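Local coordinates for protein serine protease inhibitor 2 (Anopheles gambiae, PDB 3PZF) that inhibits clip-domain serine proteases of the mosquito hemolymph, forming a covalent complex with one of them, and thereby restrains phenoloxidase activation and melanization, at residues 31-36 and 41-46; 153-158 and 164-169; 199-204 and 282-287. One frame throughout, in Å; residues are numbered along the deposited sequence.

Contact 1 (31-36 and 41-46); sequences KEIFKN and VVLSPF
Val41 is the first residue of strand 41-43 to meet helix 24-35. Its CG1 leads, 3.6 Å from CE1 of Phe34 in an oblique approach to the ring and 3.9 Å from CG2 of Ile33; Val41 CB follows, 3.8 Å from Phe34 CE1. Val41 and Ile33 cross at about a right angle. With chi1 at 173°, CG1 of Val41 is placed opposite the backbone N and can serve both partners. Val42 leaves the backbone away from the helix, and its side chain touches Phe290 and Phe292 of strand 277-295. Leu43 returns to the helix side: Leu43 CD2 is 3.9 Å from Phe34 CE1, so that one ring carbon bears on both strand side chains, while Leu43 CD1 is 4.4 Å from Ile33 CG1. At Ser44, the N-cap of helix 45-58, the strand ends.

All four pairs are carbon against carbon, and all four residues are buried. The axes of 31-35 and 41-43 approach to 9.5 Å at 154°, nearly antiparallel. Strand 41-43 pairs antiparallel with strand 386-392. Val41 and Leu43 on the helix side, with Val42 toward the rest of the core, fit the serpin fold: helix A packed on strand 6 of sheet B, with helix B following at once.

Contact 2 (153-158 and 164-169); sequences NWVSEH and REIVTP
Val155 and Ile166 meet through their CG2 methyls, 3.7 Å apart, where helix 144-158, helix F of the serpin fold, is followed by the loop that doubles back along it toward strand 177-188, strand 3 of sheet A. The turn is tight: the CA atoms of Ser156 and Arg164 are 4.7 Å apart, although no hydrogen bond links the two segments.

The rotamers assign each branch its task. In Val155, chi1 of 162° sets CG2 beside the backbone N, and from there the side chain crosses Ile166 at about a right angle. The other methyl, CG1, lies against the loop backbone, 4.2 Å from the N atoms of both Arg164 and Glu165. Ile166 has chi1 of -169°, which carries its longer branch opposite the backbone N and leaves CG2 between N and the carbonyl carbon, facing Val155. Strand 177-188 touches both members of the apolar pair, Val155 through Val182 and Ile166 through Val180. Asn152, on the helix, accepts from Ile166 N at OD1 and donates ND2 to Val167 O; these bonds tie the returning chain to the preceding helix turn.

Within the helix, His158 CD2 lies 3.2 Å above one face of the Trp154 indole, toward its rim. Trp154 also makes an edge-to-face contact with Phe113.

At the solvent side the contact is looser. Arg164 points away from the helix at its root, but a bend at chi2, -73°, brings the chain alongside Ser156. Its guanidinium is oblique to the serine hydroxyl and makes no hydrogen bond with it; the nearest approach is that of the aliphatic part, with Arg164 CD 4.0 Å from Ser156 OG.

Contact 3 (199-204 and 282-287); sequences NVKPFY and NVTLPK
Phe203 and Pro286 touch with ring carbon CE1 of the phenylalanine 4.3 Å from CG of the proline, in an oblique approach. The ring gets there because CG of Phe203 stands opposite its backbone N, chi1 180°. Alongside, CE of Lys201 comes within 4.3 Å of CG2 of Thr284. These two pairs make up the direct contact, which buries 99 Å² in all. The alternate residues Lys201 and Phe203 face strand 277-295, and Thr284 and Pro286 face back.

The next shell is consistent with the spacing. The nearest CA atoms, those of Phe203 and Pro286, are 8.4 Å apart, too far for backbone pairing. Strands 200-203 and 277-295 both pair instead with strand 211-227, as strands 4, 2 and 3 of serpin sheet C do. Tyr215 of that shared partner touches Lys201, Phe203 and Thr284, while Pro395 lies against both Phe203 and Pro286.

Farther out, the polar ends are fixed. Lys201 bends at its last torsion, chi4 -69°, and its NZ forms a salt bridge with Glu217; the bond from Lys201 NZ to Asn199 OD1 is weak, at 3.5 Å. Glu217 also accepts from Asn199 ND2 and touches Thr284.

Across the interface the chemistry is one of carbon against carbon: the lysine contributes its aliphatic CE to the packing and pairs its charge with Glu217, and no hydrogen bond joins the two segments.

In the fold
Along the chain the three contacts follow in series. Contacts 1 and 2 are local, closing over four and five intervening residues; contact 3 spans 77. Their centres lie about 21 Å (1 and 2), 23 Å (1 and 3) and 33 Å (2 and 3) apart, and none touches another. Strand 277-295 supplies a segment of contact 3 and packs, farther along, against Ile33, Val41 and Val42 of contact 1. Strands 177-188 and 332-341 pair in parallel within sheet A, which helix 144-158 and its loop cover. Strand 332-341 borders contacts 1 and 2 and leads toward the hinge region, Leu344 to Ala348, required for binding the peptidase, so both contacts adjoin the strand preceding that hinge.

Contact 1 (31-36 and 41-46)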
loop_
_atom_site.group_PDB
_atom_site.type_symbol
_atom_site.label_atom_id
_atom_site.label_comp_id
_atom_site.label_asym_id
_atom_site.label_seq_id
_atom_site.Cartn_x
_atom_site.Cartn_y
_atom_site.Cartn_z
ATOM N N LYS A 31 0.580 -7.895 7.848
ATOM C CA LYS A 31 1.280 -8.993 8.526
ATOM C C LYS A 31 1.063 -10.317 7.803
ATOM O O LYS A 31 1.980 -11.137 7.702
ATOM C CB LYS A 31 0.812 -9.135 9.969
ATOM C CG LYS A 31 1.270 -8.031 10.888
ATOM C CD LYS A 31 1.201 -8.531 12.315
ATOM C CE LYS A 31 0.578 -7.546 13.248
ATOM N NZ LYS A 31 0.571 -8.132 14.627
ATOM N N GLU A 32 -0.147 -10.519 7.288
ATOM C CA GLU A 32 -0.481 -11.727 6.534
ATOM C C GLU A 32 0.353 -11.837 5.263
ATOM O O GLU A 32 0.842 -12.906 4.918
ATOM C CB GLU A 32 -1.975 -11.722 6.171
ATOM C CG GLU A 32 -2.433 -12.870 5.263
ATOM C CD GLU A 32 -2.304 -14.245 5.915
ATOM O OE1 GLU A 32 -2.384 -14.331 7.154
ATOM O OE2 GLU A 32 -2.110 -15.240 5.184
ATOM N N ILE A 33 0.491 -10.738 4.539
ATOM C CA ILE A 33 1.278 -10.759 3.318
ATOM C C ILE A 33 2.745 -11.014 3.667
ATOM O O ILE A 33 3.372 -11.881 3.083
ATOM C CB ILE A 33 1.151 -9.433 2.531
ATOM C CG1 ILE A 33 -0.326 -9.106 2.191
ATOM C CG2 ILE A 33 1.917 -9.523 1.259
ATOM C CD1 ILE A 33 -1.028 -10.203 1.476
ATOM N N PHE A 34 3.293 -10.267 4.621
ATOM C CA PHE A 34 4.732 -10.360 4.912
ATOM C C PHE A 34 5.132 -11.774 5.355
ATOM O O PHE A 34 6.182 -12.291 4.955
ATOM C CB PHE A 34 5.140 -9.364 6.012
ATOM C CG PHE A 34 5.182 -7.911 5.575
ATOM C CD1 PHE A 34 4.758 -7.501 4.315
ATOM C CD2 PHE A 34 5.665 -6.949 6.461
ATOM C CE1 PHE A 34 4.792 -6.141 3.947
ATOM C CE2 PHE A 34 5.696 -5.598 6.102
ATOM C CZ PHE A 34 5.269 -5.189 4.858
ATOM N N LYS A 35 4.296 -12.393 6.183
ATOM C CA LYS A 35 4.581 -13.727 6.730
ATOM C C LYS A 35 4.622 -14.797 5.649
ATOM O O LYS A 35 5.173 -15.879 5.860
ATOM C CB LYS A 35 3.522 -14.116 7.768
ATOM C CG LYS A 35 3.716 -13.469 9.141
ATOM N N ASN A 36 4.034 -14.502 4.489
ATOM C CA ASN A 36 3.970 -15.481 3.404
ATOM C C ASN A 36 4.905 -15.197 2.216
ATOM O O ASN A 36 4.879 -15.910 1.210
ATOM C CB ASN A 36 2.515 -15.596 2.912
ATOM C CG ASN A 36 1.672 -16.472 3.818
ATOM O OD1 ASN A 36 1.587 -17.686 3.618
ATOM N ND2 ASN A 36 1.072 -15.869 4.842
ATOM N N VAL A 41 8.618 -6.808 -0.231
ATOM C CA VAL A 41 7.185 -6.710 -0.439
ATOM C C VAL A 41 6.845 -5.237 -0.429
ATOM O O VAL A 41 7.427 -4.489 0.356
ATOM C CB VAL A 41 6.391 -7.397 0.687
ATOM C CG1 VAL A 41 4.859 -7.126 0.523
ATOM C CG2 VAL A 41 6.628 -8.900 0.722
ATOM N N VAL A 42 5.898 -4.804 -1.271
ATOM C CA VAL A 42 5.311 -3.467 -1.091
ATOM C C VAL A 42 3.836 -3.564 -1.523
ATOM O O VAL A 42 3.498 -4.224 -2.519
ATOM C CB VAL A 42 6.084 -2.381 -1.892
ATOM C CG1 VAL A 42 6.005 -2.642 -3.390
ATOM C CG2 VAL A 42 5.588 -0.977 -1.569
ATOM N N LEU A 43 2.955 -2.987 -0.720
ATOM C CA LEU A 43 1.549 -2.953 -1.094
ATOM C C LEU A 43 0.900 -1.659 -0.578
ATOM O O LEU A 43 1.553 -0.838 0.087
ATOM C CB LEU A 43 0.832 -4.189 -0.519
ATOM C CG LEU A 43 0.714 -4.174 1.012
ATOM C CD1 LEU A 43 -0.652 -4.780 1.440
ATOM C CD2 LEU A 43 1.857 -4.909 1.696
ATOM N N SER A 44 -0.371 -1.460 -0.898
ATOM C CA SER A 44 -1.072 -0.275 -0.398
ATOM C C SER A 44 -2.268 -0.723 0.440
ATOM O O SER A 44 -3.316 -1.050 -0.105
ATOM C CB SER A 44 -1.531 0.627 -1.547
ATOM O OG SER A 44 -2.340 1.693 -1.035
ATOM N N PRO A 45 -2.097 -0.762 1.774
ATOM C CA PRO A 45 -3.191 -1.290 2.601
ATOM C C PRO A 45 -4.412 -0.405 2.497
ATOM O O PRO A 45 -5.526 -0.916 2.421
ATOM C CB PRO A 45 -2.622 -1.274 4.032
ATOM C CG PRO A 45 -1.085 -1.213 3.837
ATOM C CD PRO A 45 -0.859 -0.480 2.543
ATOM N N PHE A 46 -4.221 0.904 2.466
ATOM C CA PHE A 46 -5.390 1.789 2.331
ATOM C C PHE A 46 -6.157 1.440 1.029
ATOM O O PHE A 46 -7.392 1.392 1.013
ATOM C CB PHE A 46 -4.952 3.245 2.299
ATOM C CG PHE A 46 -6.056 4.185 1.918
ATOM C CD1 PHE A 46 -7.101 4.400 2.793
ATOM C CD2 PHE A 46 -6.055 4.841 0.690
ATOM C CE1 PHE A 46 -8.152 5.259 2.450
ATOM C CE2 PHE A 46 -7.102 5.726 0.353
ATOM C CZ PHE A 46 -8.144 5.910 1.236
#

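Contact 2 (153-158 and 164-169)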
loop_
_atom_site.group_PDB
_atom_site.type_symbol
_atom_site.label_atom_id
_atom_site.label_comp_id
_atom_site.label_asym_id
_atom_site.label_seq_id
_atom_site.Cartn_x
_atom_site.Cartn_y
_atom_site.Cartn_z
ATOM N N ASN A 153 -2.228 -2.353 -20.380
ATOM C CA ASN A 153 -2.065 -1.002 -20.896
ATOM C C ASN A 153 -2.709 0.009 -19.943
ATOM O O ASN A 153 -2.242 1.129 -19.813
ATOM C CB ASN A 153 -2.642 -0.880 -22.312
ATOM C CG ASN A 153 -1.847 -1.685 -23.339
ATOM O OD1 ASN A 153 -0.742 -2.166 -23.057
ATOM N ND2 ASN A 153 -2.402 -1.828 -24.540
ATOM N N TRP A 154 -3.774 -0.404 -19.262
ATOM C CA TRP A 154 -4.435 0.453 -18.297
ATOM C C TRP A 154 -3.503 0.681 -17.106
ATOM O O TRP A 154 -3.391 1.796 -16.585
ATOM C CB TRP A 154 -5.760 -0.182 -17.858
ATOM C CG TRP A 154 -6.485 0.580 -16.800
ATOM C CD1 TRP A 154 -7.404 1.582 -16.980
ATOM C CD2 TRP A 154 -6.354 0.400 -15.391
ATOM N NE1 TRP A 154 -7.840 2.046 -15.757
ATOM C CE2 TRP A 154 -7.219 1.329 -14.764
ATOM C CE3 TRP A 154 -5.592 -0.459 -14.594
ATOM C CZ2 TRP A 154 -7.342 1.417 -13.390
ATOM C CZ3 TRP A 154 -5.722 -0.372 -13.223
ATOM C CH2 TRP A 154 -6.580 0.563 -12.633
ATOM N N VAL A 155 -2.814 -0.374 -16.687
ATOM C CA VAL A 155 -1.863 -0.257 -15.572
ATOM C C VAL A 155 -0.764 0.750 -15.929
ATOM O O VAL A 155 -0.437 1.641 -15.131
ATOM C CB VAL A 155 -1.257 -1.635 -15.203
ATOM C CG1 VAL A 155 0.036 -1.481 -14.372
ATOM C CG2 VAL A 155 -2.295 -2.479 -14.458
ATOM N N SER A 156 -0.208 0.626 -17.130
ATOM C CA SER A 156 0.868 1.520 -17.569
ATOM C C SER A 156 0.402 2.974 -17.619
ATOM O O SER A 156 1.052 3.873 -17.103
ATOM C CB SER A 156 1.369 1.110 -18.954
ATOM O OG SER A 156 2.462 1.926 -19.339
ATOM N N GLU A 157 -0.734 3.184 -18.262
ATOM C CA GLU A 157 -1.312 4.501 -18.435
ATOM C C GLU A 157 -1.570 5.206 -17.103
ATOM O O GLU A 157 -1.436 6.424 -17.015
ATOM C CB GLU A 157 -2.608 4.360 -19.250
ATOM C CG GLU A 157 -3.608 5.486 -19.093
ATOM C CD GLU A 157 -4.879 5.237 -19.889
ATOM O OE1 GLU A 157 -4.916 4.254 -20.662
ATOM O OE2 GLU A 157 -5.841 6.022 -19.739
ATOM N N HIS A 158 -1.908 4.445 -16.065
ATOM C CA HIS A 158 -2.265 5.042 -14.769
ATOM C C HIS A 158 -1.123 5.080 -13.747
ATOM O O HIS A 158 -1.306 5.563 -12.619
ATOM C CB HIS A 158 -3.495 4.334 -14.186
ATOM C CG HIS A 158 -4.746 4.593 -14.969
ATOM N ND1 HIS A 158 -5.595 5.642 -14.687
ATOM C CD2 HIS A 158 -5.271 3.967 -16.046
ATOM C CE1 HIS A 158 -6.596 5.640 -15.546
ATOM N NE2 HIS A 158 -6.424 4.635 -16.385
ATOM N N ARG A 164 4.002 -1.916 -15.799
ATOM C CA ARG A 164 3.713 -2.212 -17.198
ATOM C C ARG A 164 2.741 -3.368 -17.373
ATOM O O ARG A 164 2.153 -3.521 -18.431
ATOM C CB ARG A 164 5.010 -2.580 -17.923
ATOM C CG ARG A 164 6.078 -1.501 -17.932
ATOM C CD ARG A 164 5.715 -0.364 -18.872
ATOM N NE ARG A 164 6.778 0.637 -18.942
ATOM C CZ ARG A 164 6.998 1.427 -19.989
ATOM N NH1 ARG A 164 6.233 1.336 -21.072
ATOM N NH2 ARG A 164 7.992 2.305 -19.956
ATOM N N GLU A 165 2.592 -4.209 -16.357
ATOM C CA GLU A 165 1.691 -5.346 -16.486
ATOM C C GLU A 165 1.361 -5.911 -15.132
ATOM O O GLU A 165 2.114 -5.752 -14.165
ATOM C CB GLU A 165 2.310 -6.457 -17.337
ATOM C CG GLU A 165 3.442 -7.191 -16.644
ATOM C CD GLU A 165 4.748 -6.413 -16.689
ATOM O OE1 GLU A 165 5.514 -6.437 -15.693
ATOM O OE2 GLU A 165 5.011 -5.783 -17.738
ATOM N N ILE A 166 0.236 -6.599 -15.073
ATOM C CA ILE A 166 -0.199 -7.170 -13.823
ATOM C C ILE A 166 -0.842 -8.539 -14.013
ATOM O O ILE A 166 -0.917 -9.315 -13.072
ATOM C CB ILE A 166 -1.148 -6.205 -13.106
ATOM C CG1 ILE A 166 -1.408 -6.661 -11.674
ATOM C CG2 ILE A 166 -2.474 -6.077 -13.865
ATOM C CD1 ILE A 166 -2.071 -5.560 -10.821
ATOM N N VAL A 167 -1.281 -8.863 -15.227
ATOM C CA VAL A 167 -1.898 -10.167 -15.443
ATOM C C VAL A 167 -1.367 -10.825 -16.719
ATOM O O VAL A 167 -0.840 -10.162 -17.600
ATOM C CB VAL A 167 -3.447 -10.085 -15.556
ATOM C CG1 VAL A 167 -4.081 -9.544 -14.268
ATOM C CG2 VAL A 167 -3.859 -9.248 -16.773
ATOM N N THR A 168 -1.486 -12.140 -16.787
ATOM C CA THR A 168 -1.239 -12.873 -18.030
ATOM C C THR A 168 -2.557 -13.501 -18.455
ATOM O O THR A 168 -3.470 -13.595 -17.645
ATOM C CB THR A 168 -0.201 -13.989 -17.821
ATOM O OG1 THR A 168 -0.723 -14.950 -16.896
ATOM C CG2 THR A 168 1.117 -13.419 -17.297
ATOM N N PRO A 169 -2.675 -13.935 -19.718
ATOM C CA PRO A 169 -3.911 -14.632 -20.085
ATOM C C PRO A 169 -4.282 -15.745 -19.088
ATOM O O PRO A 169 -5.466 -15.941 -18.789
ATOM C CB PRO A 169 -3.584 -15.206 -21.468
ATOM C CG PRO A 169 -2.609 -14.209 -22.044
ATOM C CD PRO A 169 -1.772 -13.752 -20.871
#

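Contact 3 (199-204 and 282-287)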
loop_
_atom_site.group_PDB
_atom_site.type_symbol
_atom_site.label_atom_id
_atom_site.label_comp_id
_atom_site.label_asym_id
_atom_site.label_seq_id
_atom_site.Cartn_x
_atom_site.Cartn_y
_atom_site.Cartn_z
ATOM N N ASN A 199 29.335 3.389 -2.987
ATOM C CA ASN A 199 29.025 3.170 -1.590
ATOM C C ASN A 199 28.391 1.815 -1.348
ATOM O O ASN A 199 27.436 1.701 -0.589
ATOM C CB ASN A 199 28.084 4.265 -1.061
ATOM C CG ASN A 199 28.291 4.528 0.426
ATOM O OD1 ASN A 199 29.339 4.192 0.984
ATOM N ND2 ASN A 199 27.298 5.143 1.069
ATOM N N VAL A 200 28.939 0.784 -1.973
ATOM C CA VAL A 200 28.478 -0.566 -1.732
ATOM C C VAL A 200 28.962 -1.062 -0.381
ATOM O O VAL A 200 30.102 -0.840 -0.010
ATOM C CB VAL A 200 29.004 -1.514 -2.843
ATOM C CG1 VAL A 200 28.965 -2.983 -2.375
ATOM C CG2 VAL A 200 28.167 -1.331 -4.093
ATOM N N LYS A 201 28.094 -1.739 0.357
ATOM C CA LYS A 201 28.511 -2.378 1.609
ATOM C C LYS A 201 27.725 -3.648 1.724
ATOM O O LYS A 201 26.733 -3.796 1.029
ATOM C CB LYS A 201 28.159 -1.505 2.834
ATOM C CG LYS A 201 28.475 -0.017 2.749
ATOM C CD LYS A 201 27.808 0.695 3.982
ATOM C CE LYS A 201 27.898 2.211 3.935
ATOM N NZ LYS A 201 29.288 2.719 4.125
ATOM N N PRO A 202 28.124 -4.556 2.626
ATOM C CA PRO A 202 27.316 -5.762 2.878
ATOM C C PRO A 202 25.918 -5.447 3.420
ATOM O O PRO A 202 25.680 -4.369 4.031
ATOM C CB PRO A 202 28.114 -6.497 3.951
ATOM C CG PRO A 202 29.538 -6.026 3.733
ATOM C CD PRO A 202 29.386 -4.580 3.382
ATOM N N PHE A 203 25.001 -6.390 3.198
ATOM C CA PHE A 203 23.635 -6.324 3.752
ATOM C C PHE A 203 23.384 -7.690 4.372
ATOM O O PHE A 203 23.671 -8.711 3.748
ATOM C CB PHE A 203 22.590 -6.058 2.665
ATOM C CG PHE A 203 21.178 -5.987 3.190
ATOM C CD1 PHE A 203 20.666 -4.782 3.661
ATOM C CD2 PHE A 203 20.378 -7.129 3.247
ATOM C CE1 PHE A 203 19.367 -4.696 4.171
ATOM C CE2 PHE A 203 19.079 -7.056 3.751
ATOM C CZ PHE A 203 18.576 -5.828 4.220
ATOM N N TYR A 204 22.920 -7.722 5.615
ATOM C CA TYR A 204 22.831 -8.987 6.339
ATOM C C TYR A 204 21.419 -9.503 6.341
ATOM O O TYR A 204 20.637 -9.192 7.233
ATOM C CB TYR A 204 23.353 -8.818 7.754
ATOM C CG TYR A 204 24.792 -8.393 7.722
ATOM C CD1 TYR A 204 25.801 -9.346 7.566
ATOM C CD2 TYR A 204 25.150 -7.055 7.757
ATOM C CE1 TYR A 204 27.124 -8.987 7.489
ATOM C CE2 TYR A 204 26.512 -6.674 7.687
ATOM C CZ TYR A 204 27.486 -7.661 7.541
ATOM O OH TYR A 204 28.842 -7.352 7.464
ATOM N N ASN A 282 22.388 9.964 12.460
ATOM C CA ASN A 282 23.132 9.575 11.260
ATOM C C ASN A 282 22.424 8.386 10.636
ATOM O O ASN A 282 22.319 7.327 11.266
ATOM C CB ASN A 282 24.582 9.208 11.562
ATOM C CG ASN A 282 25.365 8.939 10.276
ATOM O OD1 ASN A 282 25.275 7.860 9.705
ATOM N ND2 ASN A 282 26.101 9.941 9.810
ATOM N N VAL A 283 21.908 8.584 9.423
ATOM C CA VAL A 283 21.030 7.636 8.765
ATOM C C VAL A 283 21.764 6.998 7.609
ATOM O O VAL A 283 22.282 7.708 6.743
ATOM C CB VAL A 283 19.792 8.353 8.148
ATOM C CG1 VAL A 283 18.938 7.379 7.322
ATOM C CG2 VAL A 283 18.954 9.017 9.253
ATOM N N THR A 284 21.828 5.665 7.628
ATOM C CA THR A 284 22.324 4.884 6.486
ATOM C C THR A 284 21.198 3.967 6.012
ATOM O O THR A 284 20.664 3.190 6.819
ATOM C CB THR A 284 23.531 3.987 6.894
ATOM O OG1 THR A 284 24.596 4.802 7.375
ATOM C CG2 THR A 284 24.051 3.169 5.667
ATOM N N LEU A 285 20.849 4.057 4.723
ATOM C CA LEU A 285 19.764 3.268 4.130
ATOM C C LEU A 285 20.249 2.678 2.825
ATOM O O LEU A 285 20.987 3.344 2.079
ATOM C CB LEU A 285 18.555 4.122 3.800
ATOM C CG LEU A 285 17.743 4.614 5.013
ATOM C CD1 LEU A 285 16.712 5.587 4.486
ATOM C CD2 LEU A 285 17.059 3.431 5.677
ATOM N N PRO A 286 19.832 1.442 2.545
ATOM C CA PRO A 286 20.161 0.882 1.234
ATOM C C PRO A 286 19.176 1.414 0.213
ATOM O O PRO A 286 17.988 1.549 0.533
ATOM C CB PRO A 286 19.961 -0.624 1.431
ATOM C CG PRO A 286 18.898 -0.725 2.508
ATOM C CD PRO A 286 19.138 0.474 3.418
ATOM N N LYS A 287 19.642 1.731 -0.980
ATOM C CA LYS A 287 18.740 2.145 -2.040
ATOM C C LYS A 287 18.016 0.905 -2.571
ATOM O O LYS A 287 18.560 -0.206 -2.544
ATOM C CB LYS A 287 19.524 2.866 -3.142
ATOM C CG LYS A 287 20.091 4.214 -2.652
ATOM C CD LYS A 287 20.767 5.017 -3.743
ATOM C CE LYS A 287 22.204 4.539 -3.975
ATOM N NZ LYS A 287 22.919 5.335 -5.028
#